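Local coordinates for protein type III effector XopAI (PDB 6K93) that adopts a mono-ADP-ribosyltransferase fold and probably binds arginine-containing peptides as a bacterial type III effector in plant infection, at residues 124-129 / 197-202. Numbering follows the deposited sequence.
Sequences KTALIT and LAFAKC
A126 and A198 face each other across the interface between helices 117-128 and 194-209, and their methyl carbons meet, CB to CB, at 3.9 Å. The pair illustrates how small side chains allow helix backbones to come close: the CA atoms of A126 and A198 lie 6.5 Å apart, and the axes of the two short segments approach to 8.9 Å, running closer to antiparallel than parallel at 123°.

Beside the alanines, aromatic packing takes over. The ring of F199 reaches across to the other helix, where the A126 methyl sits at its edge, near the ring plane, with A126 CB 3.9 Å from F199 CD1. The outer carbons CE1 and CZ reach L127: F199 CE1 lies 3.7 Å from the backbone L127 N, a van der Waals approach to the main chain, while F199 CZ is 4.1 Å from L127 CB. The L127 side chain crosses the phenylalanine at about a right angle; with CG anti to the backbone N (chi1 -168°), L127 CG and CD1 join CB alongside F199 CZ.

All four touching residues are buried in the helical part of this mono-ADP-ribosyltransferase-fold protein, where helix 117-128 packs on helix 194-209. F123 meets the F199 ring edge-to-face, and A173 of helix 165-174 touches both F199 and L127.

Near the C-terminal end of 124-129, T125 O accepts from both T129 N and T129 OG1; the hydroxyl, 2.7 Å from T125 O, stands above the carbonyl plane. T129 OG1 is also hydrogen-bonded to H195 NE2, which ties this end to the start of helix 194-209.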
ATOM      1  N   LYS A 124       1.852   2.652  14.495  1.00 14.00           N
ATOM      2  CA  LYS A 124       2.295   1.680  15.496  1.00 14.30           C
ATOM      3  C   LYS A 124       1.102   1.108  16.261  1.00 14.04           C
ATOM      4  O   LYS A 124       0.979  -0.112  16.419  1.00 14.51           O
ATOM      5  CB  LYS A 124       3.302   2.322  16.463  1.00 14.79           C
ATOM      6  CG  LYS A 124       3.714   1.410  17.603  1.00 15.42           C
ATOM      7  CD  LYS A 124       4.708   2.047  18.528  1.00 17.33           C
ATOM      8  CE  LYS A 124       5.128   1.044  19.578  1.00 21.99           C
ATOM      9  NZ  LYS A 124       6.153   1.596  20.496  1.00 27.08           N
ATOM     10  N   THR A 125       0.207   1.980  16.743  1.00 13.60           N
ATOM     11  CA  THR A 125      -0.974   1.476  17.433  1.00 13.37           C
ATOM     12  C   THR A 125      -1.818   0.606  16.517  1.00 13.50           C
ATOM     13  O   THR A 125      -2.271  -0.472  16.916  1.00 14.38           O
ATOM     14  CB  THR A 125      -1.815   2.619  17.964  1.00 14.03           C
ATOM     15  OG1 THR A 125      -1.064   3.291  18.956  1.00 13.84           O
ATOM     16  CG2 THR A 125      -3.125   2.098  18.576  1.00 16.23           C
ATOM     17  N   ALA A 126      -2.033   1.046  15.278  1.00 12.76           N
ATOM     18  CA  ALA A 126      -2.864   0.277  14.360  1.00 12.39           C
ATOM     19  C   ALA A 126      -2.311  -1.119  14.152  1.00 12.36           C
ATOM     20  O   ALA A 126      -3.064  -2.098  14.149  1.00 12.47           O
ATOM     21  CB  ALA A 126      -2.991   1.005  13.022  1.00 12.58           C
ATOM     22  N   LEU A 127      -1.003  -1.228  13.935  1.00 12.71           N
ATOM     23  CA  LEU A 127      -0.427  -2.538  13.686  1.00 12.54           C
ATOM     24  C   LEU A 127      -0.510  -3.417  14.928  1.00 12.02           C
ATOM     25  O   LEU A 127      -0.931  -4.574  14.847  1.00 13.30           O
ATOM     26  CB  LEU A 127       1.016  -2.404  13.209  1.00 12.62           C
ATOM     27  CG  LEU A 127       1.603  -3.710  12.659  1.00 15.60           C
ATOM     28  CD1 LEU A 127       2.581  -3.444  11.520  1.00 16.84           C
ATOM     29  CD2 LEU A 127       2.298  -4.493  13.782  1.00 16.96           C
ATOM     30  N   ILE A 128      -0.136  -2.880  16.091  1.00 11.74           N
ATOM     31  CA  ILE A 128      -0.084  -3.710  17.285  1.00 12.38           C
ATOM     32  C   ILE A 128      -1.480  -4.154  17.716  1.00 13.98           C
ATOM     33  O   ILE A 128      -1.641  -5.272  18.232  1.00 13.61           O
ATOM     34  CB  ILE A 128       0.689  -2.964  18.390  1.00 13.80           C
ATOM     35  CG1 ILE A 128       2.156  -2.877  17.983  1.00 14.20           C
ATOM     36  CG2 ILE A 128       0.506  -3.662  19.740  1.00 14.70           C
ATOM     37  CD1 ILE A 128       3.011  -2.007  18.851  1.00 14.28           C
ATOM     38  N   THR A 129      -2.504  -3.329  17.486  1.00 13.86           N
ATOM     39  CA  THR A 129      -3.863  -3.644  17.925  1.00 14.08           C
ATOM     40  C   THR A 129      -4.713  -4.308  16.842  1.00 13.94           C
ATOM     41  O   THR A 129      -5.911  -4.531  17.062  1.00 15.59           O
ATOM     42  CB  THR A 129      -4.583  -2.367  18.392  1.00 14.90           C
ATOM     43  OG1 THR A 129      -4.797  -1.490  17.285  1.00 15.30           O
ATOM     44  CG2 THR A 129      -3.817  -1.665  19.483  1.00 15.56           C
ATOM     45  N   LEU A 197      -6.684   3.637   7.717  1.00 12.61           N
ATOM     46  CA  LEU A 197      -6.218   4.982   7.392  1.00 13.23           C
ATOM     47  C   LEU A 197      -4.821   5.227   7.947  1.00 13.36           C
ATOM     48  O   LEU A 197      -3.981   5.851   7.293  1.00 12.84           O
ATOM     49  CB  LEU A 197      -7.206   6.031   7.924  1.00 14.35           C
ATOM     50  CG  LEU A 197      -8.565   6.008   7.242  1.00 16.42           C
ATOM     51  CD1 LEU A 197      -9.525   6.886   8.023  1.00 18.59           C
ATOM     52  CD2 LEU A 197      -8.494   6.442   5.792  1.00 15.98           C
ATOM     53  N   ALA A 198      -4.545   4.731   9.155  1.00 13.42           N
ATOM     54  CA  ALA A 198      -3.228   4.899   9.751  1.00 14.16           C
ATOM     55  C   ALA A 198      -2.170   4.133   8.960  1.00 14.37           C
ATOM     56  O   ALA A 198      -1.091   4.657   8.692  1.00 15.30           O
ATOM     57  CB  ALA A 198      -3.262   4.430  11.212  1.00 13.97           C
ATOM     58  N   PHE A 199      -2.462   2.888   8.580  1.00 12.75           N
ATOM     59  CA  PHE A 199      -1.571   2.131   7.712  1.00 12.41           C
ATOM     60  C   PHE A 199      -1.311   2.901   6.413  1.00 11.64           C
ATOM     61  O   PHE A 199      -0.173   3.002   5.934  1.00 11.64           O
ATOM     62  CB  PHE A 199      -2.220   0.777   7.347  1.00 14.53           C
ATOM     63  CG  PHE A 199      -1.813  -0.394   8.203  1.00 16.46           C
ATOM     64  CD1 PHE A 199      -2.232  -0.495   9.531  1.00 17.83           C
ATOM     65  CD2 PHE A 199      -1.074  -1.423   7.676  1.00 16.85           C
ATOM     66  CE1 PHE A 199      -1.877  -1.597  10.320  1.00 17.35           C
ATOM     67  CE2 PHE A 199      -0.708  -2.522   8.450  1.00 16.25           C
ATOM     68  CZ  PHE A 199      -1.112  -2.615   9.760  1.00 17.27           C
ATOM     69  N   ALA A 200      -2.381   3.416   5.799  1.00 11.34           N
ATOM     70  CA  ALA A 200      -2.266   4.040   4.482  1.00 12.31           C
ATOM     71  C   ALA A 200      -1.281   5.196   4.499  1.00 12.06           C
ATOM     72  O   ALA A 200      -0.481   5.352   3.566  1.00 11.91           O
ATOM     73  CB  ALA A 200      -3.648   4.499   4.012  1.00 12.59           C
ATOM     74  N   LYS A 201      -1.322   6.034   5.542  1.00 11.29           N
ATOM     75  CA  LYS A 201      -0.456   7.207   5.559  1.00 12.01           C
ATOM     76  C   LYS A 201       1.008   6.808   5.521  1.00 12.64           C
ATOM     77  O   LYS A 201       1.814   7.444   4.844  1.00 12.78           O
ATOM     78  CB  LYS A 201      -0.755   8.055   6.797  1.00 12.63           C
ATOM     79  CG  LYS A 201      -2.161   8.602   6.790  1.00 13.93           C
ATOM     80  CD  LYS A 201      -2.500   9.317   8.075  1.00 16.26           C
ATOM     81  CE  LYS A 201      -3.960   9.705   8.070  1.00 19.27           C
ATOM     82  NZ  LYS A 201      -4.431  10.115   9.434  1.00 21.89           N
ATOM     83  N   CYS A 202       1.377   5.777   6.253  1.00 12.07           N
ATOM     84  CA  CYS A 202       2.777   5.378   6.300  1.00 11.81           C
ATOM     85  C   CYS A 202       3.211   4.624   5.047  1.00 11.85           C
ATOM     86  O   CYS A 202       4.349   4.799   4.599  1.00 12.00           O
ATOM     87  CB  CYS A 202       3.038   4.572   7.563  1.00 12.12           C
ATOM     88  SG  CYS A 202       3.054   5.650   9.024  1.00 13.91           S
TER